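Local atomic coordinates of lipoprotein (Colwellia psychrerythraea, PDB entry 3O0Y), a protein that is of unknown function but is probably a membrane-attached lipoprotein related to metallopeptidases. Residues Met68-Pro73 against Phe174-Ala179; Val169-Phe174 against Gln252-Ala257; Ala375-Thr380 against Phe578-Phe583; Ala572-Lys577 against Asn603-Asn608. One frame throughout, in Å; residues are numbered along the deposited sequence.

Contact 1: Met68-Pro73 against Phe174-Ala179; sequences MEFYSP and FDKLAA
K176 lays its whole side chain against the ring of F70, and the distances trace the path. K176 CB, turned toward the loop 68-73, already meets F70 CE1 at 3.6 Å. With CG anti to the backbone N (chi1 -172°), K176 CG comes to 3.5 Å from the same F70 CE1, and the chain then runs extended: CD passes over CE1 and CZ. K176 CE stands above the middle of the F70 ring, 3.9 Å from the centroid and 4° off the normal, a CH-pi contact. K176 NZ follows as a cation-pi partner, 4.4 Å from the F70 centroid and still over the face. Replacing F70 with an alanine would probably leave the K176 ammonium without its aromatic face and its methylenes free to turn. The loop that makes this contact leads into helix 73-92, where S72 holds the N-cap, and it lies across the first turns of helix 174-190; Y71 N is tied to T180 OG1 of that helix. Nearer the interior, L177 CD1 presses to 3.2 Å from E69 O, a buried carbonyl with no polar partner in the model. The same methyl sits at the edge of the Y71 ring, in its plane, while Y71 OH hydrogen-bonds E69 OE1 at 2.6 Å from above the carboxylate plane. M68, bent at chi2 and chi3, makes a Met-aromatic contact: M68 SD lies obliquely 5.2 Å from the F174 centroid, and M68 CE reaches F174 CE1 at 3.9 Å.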
loop_
_atom_site.group_PDB
_atom_site.type_symbol
_atom_site.label_atom_id
_atom_site.label_comp_id
_atom_site.label_asym_id
_atom_site.label_seq_id
_atom_site.Cartn_x
_atom_site.Cartn_y
_atom_site.Cartn_z
ATOM N N MET A 68 3.473 2.693 22.102
ATOM C CA MET A 68 2.288 2.250 21.441
ATOM C C MET A 68 1.616 3.472 20.769
ATOM O O MET A 68 1.907 4.642 21.121
ATOM C CB MET A 68 1.320 1.598 22.463
ATOM C CG MET A 68 0.041 0.950 21.843
ATOM S SD MET A 68 0.185 -0.133 20.408
ATOM C CE MET A 68 1.588 -1.247 20.959
ATOM N N GLU A 69 0.738 3.203 19.800
ATOM C CA GLU A 69 -0.074 4.232 19.167
ATOM C C GLU A 69 -1.452 4.270 19.859
ATOM O O GLU A 69 -1.964 3.234 20.218
ATOM C CB GLU A 69 -0.267 3.879 17.721
ATOM C CG GLU A 69 1.032 3.871 16.930
ATOM C CD GLU A 69 0.922 3.363 15.476
ATOM O OE1 GLU A 69 -0.164 2.886 15.024
ATOM O OE2 GLU A 69 1.986 3.391 14.773
ATOM N N PHE A 70 -2.008 5.467 20.005
ATOM C CA PHE A 70 -3.318 5.671 20.575
ATOM C C PHE A 70 -4.156 6.541 19.677
ATOM O O PHE A 70 -3.669 7.466 18.973
ATOM C CB PHE A 70 -3.210 6.277 21.972
ATOM C CG PHE A 70 -2.311 5.476 22.894
ATOM C CD1 PHE A 70 -2.646 4.189 23.264
ATOM C CD2 PHE A 70 -1.104 5.999 23.306
ATOM C CE1 PHE A 70 -1.784 3.433 24.091
ATOM C CE2 PHE A 70 -0.262 5.263 24.127
ATOM C CZ PHE A 70 -0.617 4.010 24.531
ATOM N N TYR A 71 -5.439 6.286 19.727
ATOM C CA TYR A 71 -6.362 6.747 18.696
ATOM C C TYR A 71 -7.585 7.446 19.265
ATOM O O TYR A 71 -8.600 7.503 18.601
ATOM C CB TYR A 71 -6.815 5.553 17.816
ATOM C CG TYR A 71 -5.689 5.100 16.938
ATOM C CD1 TYR A 71 -5.414 5.767 15.789
ATOM C CD2 TYR A 71 -4.819 4.101 17.353
ATOM C CE1 TYR A 71 -4.336 5.384 14.965
ATOM C CE2 TYR A 71 -3.752 3.756 16.614
ATOM C CZ TYR A 71 -3.502 4.398 15.401
ATOM O OH TYR A 71 -2.415 4.046 14.653
ATOM N N SER A 72 -7.498 8.055 20.457
ATOM C CA SER A 72 -8.690 8.720 21.036
ATOM C C SER A 72 -9.098 9.919 20.151
ATOM O O SER A 72 -8.284 10.440 19.424
ATOM C CB SER A 72 -8.382 9.237 22.439
ATOM O OG SER A 72 -7.680 10.469 22.455
ATOM N N PRO A 73 -10.328 10.423 20.304
ATOM C CA PRO A 73 -10.679 11.696 19.643
ATOM C C PRO A 73 -9.683 12.826 19.876
ATOM O O PRO A 73 -9.331 13.526 18.936
ATOM C CB PRO A 73 -12.061 12.031 20.271
ATOM C CG PRO A 73 -12.635 10.707 20.452
ATOM C CD PRO A 73 -11.498 9.843 20.969
ATOM N N PHE A 174 -1.894 -2.966 25.049
ATOM C CA PHE A 174 -2.993 -3.220 24.099
ATOM C C PHE A 174 -4.346 -2.882 24.710
ATOM O O PHE A 174 -5.346 -2.618 23.975
ATOM C CB PHE A 174 -2.969 -4.638 23.596
ATOM C CG PHE A 174 -2.258 -4.803 22.301
ATOM C CD1 PHE A 174 -0.948 -4.435 22.179
ATOM C CD2 PHE A 174 -2.886 -5.319 21.204
ATOM C CE1 PHE A 174 -0.259 -4.630 21.020
ATOM C CE2 PHE A 174 -2.210 -5.516 20.053
ATOM C CZ PHE A 174 -0.888 -5.092 19.942
ATOM N N ASP A 175 -4.401 -2.825 26.042
ATOM C CA ASP A 175 -5.641 -2.371 26.669
ATOM C C ASP A 175 -5.967 -0.909 26.333
ATOM O O ASP A 175 -7.102 -0.581 25.962
ATOM C CB ASP A 175 -5.663 -2.561 28.199
ATOM C CG ASP A 175 -4.418 -1.994 28.922
ATOM O OD1 ASP A 175 -3.368 -1.671 28.320
ATOM O OD2 ASP A 175 -4.468 -1.959 30.186
ATOM N N LYS A 176 -4.968 -0.039 26.428
ATOM C CA LYS A 176 -5.212 1.350 26.092
ATOM C C LYS A 176 -5.419 1.476 24.595
ATOM O O LYS A 176 -6.210 2.284 24.173
ATOM C CB LYS A 176 -4.070 2.256 26.574
ATOM C CG LYS A 176 -4.369 3.741 26.414
ATOM C CD LYS A 176 -3.399 4.630 27.222
ATOM C CE LYS A 176 -3.465 6.090 26.766
ATOM N NZ LYS A 176 -2.367 6.901 27.374
ATOM N N LEU A 177 -4.668 0.736 23.793
ATOM C CA LEU A 177 -4.890 0.777 22.329
ATOM C C LEU A 177 -6.382 0.553 22.027
ATOM O O LEU A 177 -7.053 1.381 21.367
ATOM C CB LEU A 177 -4.091 -0.296 21.625
ATOM C CG LEU A 177 -4.284 -0.464 20.139
ATOM C CD1 LEU A 177 -3.906 0.867 19.401
ATOM C CD2 LEU A 177 -3.481 -1.692 19.649
ATOM N N ALA A 178 -6.898 -0.556 22.551
ATOM C CA ALA A 178 -8.313 -0.935 22.332
ATOM C C ALA A 178 -9.293 0.095 22.847
ATOM O O ALA A 178 -10.226 0.412 22.129
ATOM C CB ALA A 178 -8.621 -2.271 22.926
ATOM N N ALA A 179 -9.078 0.630 24.040
ATOM C CA ALA A 179 -10.059 1.596 24.617
ATOM C C ALA A 179 -10.080 2.869 23.781
ATOM O O ALA A 179 -11.131 3.384 23.506
ATOM C CB ALA A 179 -9.746 1.896 26.037
#

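Contact 2: Val169-Phe174 against Gln252-Ala257; sequences VRLGQF and QVVYPA
V254 carries CG1 anti to its backbone N (chi1 178°), which places CG2 beside that N and facing F174; F174 answers with a chi1 of -95°, away from a staggered value. The outcome is a methyl over a ring face: V254 CG2 stands 4.0 Å above the plane of the F174 ring, offset toward the rim, and the two side chains run side by side in the same direction. L171 CD2 meets that methyl too, with 4.2 Å to V254 CG2. Next to it in the helix, V253 CG1 touches both L171 O and G172 O, 3.6 Å from each. At G172 a CB would point away from the partner helix, and the backbones approach to 6.0 Å between G172 CA and V253 CA. A257 CB lies 3.3 Å from F174 O and 4.2 Å from F174 CB. The contact is thus apolar, methyl groups against a ring and backbone carbonyls. F220 of helix 219-228 also touches both L171 and V254. Topologically this is helix packing in an all-helical region: the tight junction between helix 161-172 and helix 174-190, with Q173 at the N-cap, lies against the pi-type turn and proline-kinked part of helix 236-268.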
loop_
_atom_site.group_PDB
_atom_site.type_symbol
_atom_site.label_atom_id
_atom_site.label_comp_id
_atom_site.label_asym_id
_atom_site.label_seq_id
_atom_site.Cartn_x
_atom_site.Cartn_y
_atom_site.Cartn_z
ATOM N N VAL A 169 6.558 -4.989 26.519
ATOM C CA VAL A 169 6.039 -3.693 26.948
ATOM C C VAL A 169 4.957 -3.191 25.957
ATOM O O VAL A 169 3.929 -2.630 26.360
ATOM C CB VAL A 169 7.178 -2.720 27.125
ATOM C CG1 VAL A 169 6.666 -1.312 27.247
ATOM C CG2 VAL A 169 8.006 -3.168 28.384
ATOM N N ARG A 170 5.214 -3.408 24.674
ATOM C CA ARG A 170 4.199 -3.049 23.659
ATOM C C ARG A 170 2.915 -3.839 23.820
ATOM O O ARG A 170 1.800 -3.259 23.838
ATOM C CB ARG A 170 4.808 -3.199 22.250
ATOM C CG ARG A 170 5.616 -1.951 21.907
ATOM C CD ARG A 170 6.020 -1.921 20.424
ATOM N NE ARG A 170 6.344 -0.564 19.959
ATOM C CZ ARG A 170 7.083 -0.302 18.890
ATOM N NH1 ARG A 170 7.538 -1.279 18.117
ATOM N NH2 ARG A 170 7.291 0.954 18.549
ATOM N N LEU A 171 3.050 -5.163 23.981
ATOM C CA LEU A 171 1.859 -6.018 24.202
ATOM C C LEU A 171 1.025 -5.602 25.405
ATOM O O LEU A 171 -0.208 -5.642 25.361
ATOM C CB LEU A 171 2.255 -7.509 24.309
ATOM C CG LEU A 171 2.902 -8.173 23.088
ATOM C CD1 LEU A 171 3.396 -9.553 23.495
ATOM C CD2 LEU A 171 2.023 -8.261 21.880
ATOM N N GLY A 172 1.707 -5.158 26.467
ATOM C CA GLY A 172 1.078 -4.727 27.693
ATOM C C GLY A 172 0.270 -3.480 27.576
ATOM O O GLY A 172 -0.560 -3.220 28.430
ATOM N N GLN A 173 0.424 -2.750 26.473
ATOM C CA GLN A 173 -0.361 -1.516 26.267
ATOM C C GLN A 173 -1.567 -1.710 25.355
ATOM O O GLN A 173 -2.230 -0.729 24.953
ATOM C CB GLN A 173 0.571 -0.475 25.681
ATOM C CG GLN A 173 1.680 -0.090 26.681
ATOM C CD GLN A 173 2.656 0.800 26.061
ATOM O OE1 GLN A 173 3.723 0.375 25.588
ATOM N NE2 GLN A 173 2.294 2.062 26.008
ATOM N N PHE A 174 -1.894 -2.966 25.049
ATOM C CA PHE A 174 -2.993 -3.220 24.099
ATOM C C PHE A 174 -4.346 -2.882 24.710
ATOM O O PHE A 174 -5.346 -2.618 23.975
ATOM C CB PHE A 174 -2.969 -4.638 23.596
ATOM C CG PHE A 174 -2.258 -4.803 22.301
ATOM C CD1 PHE A 174 -0.948 -4.435 22.179
ATOM C CD2 PHE A 174 -2.886 -5.319 21.204
ATOM C CE1 PHE A 174 -0.259 -4.630 21.020
ATOM C CE2 PHE A 174 -2.210 -5.516 20.053
ATOM C CZ PHE A 174 -0.888 -5.092 19.942
ATOM N N GLN A 252 -3.546 -12.094 29.088
ATOM C CA GLN A 252 -4.148 -11.184 30.039
ATOM C C GLN A 252 -4.513 -9.799 29.504
ATOM O O GLN A 252 -5.403 -9.115 30.083
ATOM C CB GLN A 252 -3.229 -11.022 31.228
ATOM C CG GLN A 252 -2.990 -12.356 31.960
ATOM C CD GLN A 252 -1.837 -12.291 32.954
ATOM O OE1 GLN A 252 -1.436 -11.214 33.398
ATOM N NE2 GLN A 252 -1.320 -13.471 33.339
ATOM N N VAL A 253 -3.788 -9.372 28.463
ATOM C CA VAL A 253 -3.962 -8.011 27.963
ATOM C C VAL A 253 -4.505 -8.051 26.507
ATOM O O VAL A 253 -5.573 -7.490 26.245
ATOM C CB VAL A 253 -2.719 -7.194 28.080
ATOM C CG1 VAL A 253 -3.026 -5.757 27.675
ATOM C CG2 VAL A 253 -2.206 -7.191 29.584
ATOM N N VAL A 254 -3.829 -8.761 25.604
ATOM C CA VAL A 254 -4.211 -8.737 24.192
ATOM C C VAL A 254 -5.571 -9.317 23.965
ATOM O O VAL A 254 -6.405 -8.675 23.305
ATOM C CB VAL A 254 -3.178 -9.430 23.295
ATOM C CG1 VAL A 254 -3.623 -9.435 21.827
ATOM C CG2 VAL A 254 -1.795 -8.667 23.467
ATOM N N TYR A 255 -5.820 -10.510 24.539
ATOM C CA TYR A 255 -7.081 -11.218 24.299
ATOM C C TYR A 255 -8.302 -10.413 24.751
ATOM O O TYR A 255 -9.211 -10.192 23.932
ATOM C CB TYR A 255 -7.047 -12.625 24.895
ATOM C CG TYR A 255 -6.626 -13.620 23.916
ATOM C CD1 TYR A 255 -5.545 -13.392 23.088
ATOM C CD2 TYR A 255 -7.249 -14.873 23.836
ATOM C CE1 TYR A 255 -5.170 -14.303 22.153
ATOM C CE2 TYR A 255 -6.867 -15.787 22.890
ATOM C CZ TYR A 255 -5.828 -15.508 22.057
ATOM O OH TYR A 255 -5.384 -16.398 21.108
ATOM N N PRO A 256 -8.331 -9.938 25.991
ATOM C CA PRO A 256 -9.452 -9.097 26.382
ATOM C C PRO A 256 -9.600 -7.775 25.572
ATOM O O PRO A 256 -10.747 -7.287 25.377
ATOM C CB PRO A 256 -9.164 -8.792 27.844
ATOM C CG PRO A 256 -8.382 -9.991 28.304
ATOM C CD PRO A 256 -7.452 -10.208 27.146
ATOM N N ALA A 257 -8.464 -7.215 25.116
ATOM C CA ALA A 257 -8.500 -5.986 24.316
ATOM C C ALA A 257 -9.256 -6.269 23.003
ATOM O O ALA A 257 -10.234 -5.567 22.690
ATOM C CB ALA A 257 -7.049 -5.444 24.076
#

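Contact 3: Ala375-Thr380 against Phe578-Phe583; sequences APVFRT and FDLAEF
P376 opens the contact through its backbone, P376 O lying 3.5 Å from A581 CB. V377 follows with two kinds of touch. V377 CG1 meets L580 CD2 at 4.1 Å, the side chains crossing obliquely, while the V377 carbonyl looks at the helix backbone: A581 CA to V377 O is 3.6 Å with 165° at the hydrogen, a nearly straight CA-H...O contact. V377 O also takes a hydrogen bond from H584 ND1. F378 turns away, to stack on H584 and meet W446. R379 then returns to the helix. R379 N binds a water at 2.9 Å that also reaches A581 O, so the two backbones are bridged. The guanidinium of R379 lies with one face on A581 CB, which sits 3.4 Å above its plane toward the rim. Its NH1 holds a second water, in plane at the edge, which passes on to E582 OE2; NH2 makes a salt bridge to D585, and E582 OE1 pairs with K609. D579 caps helix 580-588, D579 OD2 accepting from E582 N at 3.0 Å on the anti side. The same D579 oxygen is 4.5 Å from R379 NH1, well out of the guanidinium plane, so charge alone relates them. D585, D579 and the water-linked E582 would probably offset the positive charge of R379, and the water bridges suggest a polar seam over the small apolar patch of V377, L580 and A581.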
loop_
_atom_site.group_PDB
_atom_site.type_symbol
_atom_site.label_atom_id
_atom_site.label_comp_id
_atom_site.label_asym_id
_atom_site.label_seq_id
_atom_site.Cartn_x
_atom_site.Cartn_y
_atom_site.Cartn_z
ATOM N N ALA A 375 19.027 -2.472 -17.479
ATOM C CA ALA A 375 20.095 -1.535 -17.108
ATOM C C ALA A 375 20.267 -0.375 -18.120
ATOM O O ALA A 375 20.472 0.741 -17.697
ATOM C CB ALA A 375 21.511 -2.256 -16.938
ATOM N N PRO A 376 20.110 -0.605 -19.454
ATOM C CA PRO A 376 20.315 0.535 -20.363
ATOM C C PRO A 376 19.373 1.683 -20.167
ATOM O O PRO A 376 19.761 2.819 -20.516
ATOM C CB PRO A 376 20.107 -0.088 -21.755
ATOM C CG PRO A 376 20.543 -1.506 -21.556
ATOM C CD PRO A 376 20.040 -1.864 -20.189
ATOM N N VAL A 377 18.178 1.421 -19.656
ATOM C CA VAL A 377 17.215 2.471 -19.385
ATOM C C VAL A 377 16.886 2.724 -17.912
ATOM O O VAL A 377 16.043 3.565 -17.603
ATOM C CB VAL A 377 15.936 2.272 -20.202
ATOM C CG1 VAL A 377 16.280 2.130 -21.761
ATOM C CG2 VAL A 377 15.053 1.069 -19.754
ATOM N N PHE A 378 17.613 2.017 -17.043
ATOM C CA PHE A 378 17.512 2.236 -15.610
ATOM C C PHE A 378 18.963 2.230 -15.084
ATOM O O PHE A 378 19.468 1.220 -14.563
ATOM C CB PHE A 378 16.684 1.173 -14.971
ATOM C CG PHE A 378 15.210 1.296 -15.234
ATOM C CD1 PHE A 378 14.437 2.272 -14.598
ATOM C CD2 PHE A 378 14.572 0.489 -16.216
ATOM C CE1 PHE A 378 13.083 2.347 -14.858
ATOM C CE2 PHE A 378 13.166 0.545 -16.364
ATOM C CZ PHE A 378 12.465 1.442 -15.734
ATOM N N ARG A 379 19.613 3.348 -15.294
ATOM C CA ARG A 379 21.047 3.378 -15.222
ATOM C C ARG A 379 21.563 3.652 -13.767
ATOM O O ARG A 379 22.793 3.559 -13.520
ATOM C CB ARG A 379 21.589 4.423 -16.169
ATOM C CG ARG A 379 21.293 4.197 -17.626
ATOM C CD ARG A 379 21.781 5.410 -18.399
ATOM N NE ARG A 379 21.136 6.634 -17.879
ATOM C CZ ARG A 379 21.302 7.872 -18.354
ATOM N NH1 ARG A 379 22.111 8.132 -19.403
ATOM N NH2 ARG A 379 20.622 8.852 -17.797
ATOM N N THR A 380 20.674 3.997 -12.857
ATOM C CA THR A 380 21.018 4.227 -11.439
ATOM C C THR A 380 20.442 3.058 -10.617
ATOM O O THR A 380 19.231 2.860 -10.502
ATOM C CB THR A 380 20.443 5.549 -10.955
ATOM O OG1 THR A 380 21.017 6.614 -11.737
ATOM C CG2 THR A 380 20.851 5.756 -9.507
ATOM N N PHE A 578 15.061 12.074 -27.853
ATOM C CA PHE A 578 14.465 11.426 -26.665
ATOM C C PHE A 578 15.339 10.282 -26.175
ATOM O O PHE A 578 15.711 9.414 -26.944
ATOM C CB PHE A 578 13.007 11.016 -26.892
ATOM C CG PHE A 578 12.376 10.351 -25.693
ATOM C CD1 PHE A 578 11.778 11.091 -24.658
ATOM C CD2 PHE A 578 12.366 8.974 -25.613
ATOM C CE1 PHE A 578 11.239 10.437 -23.529
ATOM C CE2 PHE A 578 11.857 8.340 -24.514
ATOM C CZ PHE A 578 11.275 9.099 -23.471
ATOM N N ASP A 579 15.587 10.227 -24.858
ATOM C CA ASP A 579 16.310 9.120 -24.251
ATOM C C ASP A 579 15.530 8.592 -23.058
ATOM O O ASP A 579 15.283 9.322 -22.059
ATOM C CB ASP A 579 17.663 9.583 -23.778
ATOM C CG ASP A 579 18.477 8.430 -23.317
ATOM O OD1 ASP A 579 18.898 7.640 -24.188
ATOM O OD2 ASP A 579 18.564 8.211 -22.103
ATOM N N LEU A 580 15.025 7.381 -23.181
ATOM C CA LEU A 580 14.176 6.843 -22.134
ATOM C C LEU A 580 14.918 6.746 -20.810
ATOM O O LEU A 580 14.351 6.883 -19.772
ATOM C CB LEU A 580 13.635 5.476 -22.590
ATOM C CG LEU A 580 12.600 4.832 -21.683
ATOM C CD1 LEU A 580 11.304 5.594 -21.635
ATOM C CD2 LEU A 580 12.413 3.325 -22.172
ATOM N N ALA A 581 16.229 6.457 -20.826
ATOM C CA ALA A 581 16.995 6.411 -19.585
ATOM C C ALA A 581 16.942 7.718 -18.817
ATOM O O ALA A 581 16.819 7.717 -17.562
ATOM C CB ALA A 581 18.464 6.001 -19.846
ATOM N N GLU A 582 17.076 8.834 -19.536
ATOM C CA GLU A 582 16.947 10.171 -18.890
ATOM C C GLU A 582 15.602 10.420 -18.379
ATOM O O GLU A 582 15.477 10.969 -17.317
ATOM C CB GLU A 582 17.289 11.280 -19.854
ATOM C CG GLU A 582 18.768 11.261 -20.268
ATOM C CD GLU A 582 19.133 12.418 -21.193
ATOM O OE1 GLU A 582 18.274 13.281 -21.512
ATOM O OE2 GLU A 582 20.327 12.467 -21.567
ATOM N N PHE A 583 14.562 10.003 -19.101
ATOM C CA PHE A 583 13.196 10.162 -18.631
ATOM C C PHE A 583 12.994 9.407 -17.330
ATOM O O PHE A 583 12.392 9.910 -16.417
ATOM C CB PHE A 583 12.207 9.651 -19.695
ATOM C CG PHE A 583 10.772 9.657 -19.266
ATOM C CD1 PHE A 583 10.096 10.865 -19.252
ATOM C CD2 PHE A 583 10.064 8.509 -18.971
ATOM C CE1 PHE A 583 8.766 10.957 -18.791
ATOM C CE2 PHE A 583 8.738 8.576 -18.534
ATOM C CZ PHE A 583 8.071 9.828 -18.485
HETATM O O HOH W 1 18.392 5.774 -16.188
HETATM O O HOH W 2 22.188 11.157 -19.858
#

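Contact 4: Ala572-Lys577 against Asn603-Asn608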
loop_
_atom_site.group_PDB
_atom_site.type_symbol
_atom_site.label_atom_id
_atom_site.label_comp_id
_atom_site.label_asym_id
_atom_site.label_seq_id
_atom_site.Cartn_x
_atom_site.Cartn_y
_atom_site.Cartn_z
ATOM N N ALA A 572 7.459 13.993 -28.132
ATOM C CA ALA A 572 7.091 15.065 -29.123
ATOM C C ALA A 572 8.061 16.232 -29.134
ATOM O O ALA A 572 8.448 16.722 -30.223
ATOM C CB ALA A 572 5.653 15.582 -28.826
ATOM N N ARG A 573 8.476 16.658 -27.946
ATOM C CA ARG A 573 9.415 17.778 -27.754
ATOM C C ARG A 573 10.802 17.420 -28.284
ATOM O O ARG A 573 11.453 18.207 -28.990
ATOM C CB ARG A 573 9.571 18.136 -26.275
ATOM C CG ARG A 573 8.874 19.399 -25.755
ATOM C CD ARG A 573 9.411 20.671 -26.316
ATOM N NE ARG A 573 10.368 21.421 -25.496
ATOM C CZ ARG A 573 10.171 21.919 -24.263
ATOM N NH1 ARG A 573 9.063 21.714 -23.564
ATOM N NH2 ARG A 573 11.124 22.655 -23.739
ATOM N N LEU A 574 11.270 16.222 -27.977
ATOM C CA LEU A 574 12.636 15.882 -28.229
ATOM C C LEU A 574 12.869 15.178 -29.546
ATOM O O LEU A 574 14.022 15.114 -29.998
ATOM C CB LEU A 574 13.213 15.035 -27.087
ATOM C CG LEU A 574 13.323 15.749 -25.735
ATOM C CD1 LEU A 574 13.932 14.906 -24.658
ATOM C CD2 LEU A 574 14.009 17.132 -25.816
ATOM N N GLY A 575 11.837 14.537 -30.088
ATOM C CA GLY A 575 12.018 13.689 -31.260
ATOM C C GLY A 575 13.106 12.628 -31.099
ATOM O O GLY A 575 13.092 11.845 -30.160
ATOM N N ASP A 576 14.072 12.595 -32.016
ATOM C CA ASP A 576 15.113 11.568 -31.970
ATOM C C ASP A 576 16.173 11.829 -30.899
ATOM O O ASP A 576 17.032 10.989 -30.678
ATOM C CB ASP A 576 15.754 11.383 -33.358
ATOM C CG ASP A 576 16.635 12.564 -33.780
ATOM O OD1 ASP A 576 17.213 12.462 -34.909
ATOM O OD2 ASP A 576 16.738 13.605 -33.044
ATOM N N LYS A 577 16.060 12.955 -30.184
ATOM C CA LYS A 577 16.893 13.234 -29.007
ATOM C C LYS A 577 16.241 12.668 -27.724
ATOM O O LYS A 577 16.807 12.805 -26.629
ATOM C CB LYS A 577 17.111 14.743 -28.829
ATOM C CG LYS A 577 17.757 15.373 -30.080
ATOM C CD LYS A 577 19.236 15.574 -29.874
ATOM C CE LYS A 577 19.499 17.034 -29.361
ATOM N NZ LYS A 577 20.940 17.352 -29.019
ATOM N N ASN A 603 9.356 19.094 -17.324
ATOM C CA ASN A 603 9.485 20.346 -18.089
ATOM C C ASN A 603 10.842 21.047 -17.911
ATOM O O ASN A 603 11.441 21.530 -18.917
ATOM C CB ASN A 603 8.366 21.299 -17.743
ATOM C CG ASN A 603 7.060 20.936 -18.394
ATOM O OD1 ASN A 603 7.009 20.261 -19.422
ATOM N ND2 ASN A 603 5.982 21.462 -17.816
ATOM N N HIS A 604 11.386 20.979 -16.693
ATOM C CA HIS A 604 12.709 21.535 -16.422
ATOM C C HIS A 604 13.740 20.799 -17.242
ATOM O O HIS A 604 14.619 21.443 -17.825
ATOM C CB HIS A 604 13.044 21.484 -14.946
ATOM C CG HIS A 604 14.376 22.085 -14.588
ATOM N ND1 HIS A 604 14.560 23.446 -14.403
ATOM C CD2 HIS A 604 15.563 21.506 -14.321
ATOM C CE1 HIS A 604 15.823 23.674 -14.077
ATOM N NE2 HIS A 604 16.448 22.514 -13.997
ATOM N N TRP A 605 13.673 19.468 -17.219
ATOM C CA TRP A 605 14.522 18.642 -18.079
ATOM C C TRP A 605 14.369 18.969 -19.559
ATOM O O TRP A 605 15.375 19.215 -20.249
ATOM C CB TRP A 605 14.269 17.142 -17.747
ATOM C CG TRP A 605 14.764 16.169 -18.734
ATOM C CD1 TRP A 605 16.065 15.893 -19.021
ATOM C CD2 TRP A 605 13.980 15.277 -19.516
ATOM N NE1 TRP A 605 16.140 14.906 -19.959
ATOM C CE2 TRP A 605 14.874 14.492 -20.271
ATOM C CE3 TRP A 605 12.613 15.027 -19.633
ATOM C CZ2 TRP A 605 14.457 13.481 -21.120
ATOM C CZ3 TRP A 605 12.199 14.001 -20.484
ATOM C CH2 TRP A 605 13.142 13.253 -21.227
ATOM N N LEU A 606 13.139 19.034 -20.077
ATOM C CA LEU A 606 12.946 19.311 -21.516
ATOM C C LEU A 606 13.546 20.682 -21.875
ATOM O O LEU A 606 14.178 20.826 -22.931
ATOM C CB LEU A 606 11.445 19.306 -21.806
ATOM C CG LEU A 606 10.832 17.916 -21.704
ATOM C CD1 LEU A 606 9.322 17.906 -21.898
ATOM C CD2 LEU A 606 11.587 16.921 -22.656
ATOM N N ASP A 607 13.394 21.666 -20.984
ATOM C CA ASP A 607 13.789 23.073 -21.284
ATOM C C ASP A 607 15.331 23.219 -21.341
ATOM O O ASP A 607 15.886 24.132 -21.981
ATOM C CB ASP A 607 13.267 24.042 -20.255
ATOM C CG ASP A 607 11.774 24.308 -20.367
ATOM O OD1 ASP A 607 11.123 23.946 -21.377
ATOM O OD2 ASP A 607 11.237 24.898 -19.392
ATOM N N ASN A 608 16.014 22.309 -20.685
ATOM C CA ASN A 608 17.440 22.410 -20.554
ATOM C C ASN A 608 18.164 21.463 -21.536
ATOM O O ASN A 608 19.393 21.430 -21.582
ATOM C CB ASN A 608 17.820 22.273 -19.067
ATOM C CG ASN A 608 17.452 23.550 -18.232
ATOM O OD1 ASN A 608 16.422 23.640 -17.523
ATOM N ND2 ASN A 608 18.265 24.566 -18.390
#
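R573 NH2 donates to D607 OD1 at 2.7 Å with an angle of 166° at the hydrogen, a hydrogen-bonded salt bridge between the C-terminal parts of two packed helices, 555-574 and 595-608. The aspartate offers its anti lone pair and the oxygen lies in the guanidinium plane; the carboxylate and guanidinium planes themselves are 35° apart. This is the sole hydrogen bond between the two segments. Both residues are exposed and both touch a crystal neighbour, so the lattice may share in setting the pose. Beneath the charged pair comes the first apolar layer. L606 CB supports one face of the R573 guanidinium, 3.7 Å from its plane and offset toward the rim, with R573 CZ to L606 CB at 3.8 Å. One step further inward, L574 takes over. L574 CD1 lies 3.7 Å from L606 CD2 and 3.9 Å from W605 CZ2, approaching the indole obliquely, and L574 CG also packs on L606 CD2. An alanine in place of L574 would probably open a gap beside L606 CD2 and leave the six-membered ring of W605 without that neighbour. W605 has its NE1 bonded to E582 of helix 580-588, which fixes the indole from the other end. After L574 the helix stops at G575, with positive phi, and the chain folds back in a turn closed by K577 N bonding to L574 O at 3.0 Å. Within helix 595-608, L606 CD2 rests 3.6 Å above the plane of the W605 ring, offset toward the rim.

How the contacts relate
The four contacts form two pairs on opposite sides of the chain's centre. Contacts 1 and 2 have centres 11 Å apart and share F174; M68 CE of contact 1 lies 3.5 Å from R170 O of contact 2, and D175 N lies 3.6 Å from V253 CG1. Contacts 3 and 4 have centres 14 Å apart and join through the probable hydrogen bond E582 OE1 to W605 NE1, 3.1 Å, with F578 and F583 also packing on W605. The nearest atoms of contacts 1 and 3 are about 31 Å apart. The centres of contacts 2 and 4 are about 58 Å apart. Contacts 1 and 2 are buried, whereas contacts 3 and 4 lie at the surface.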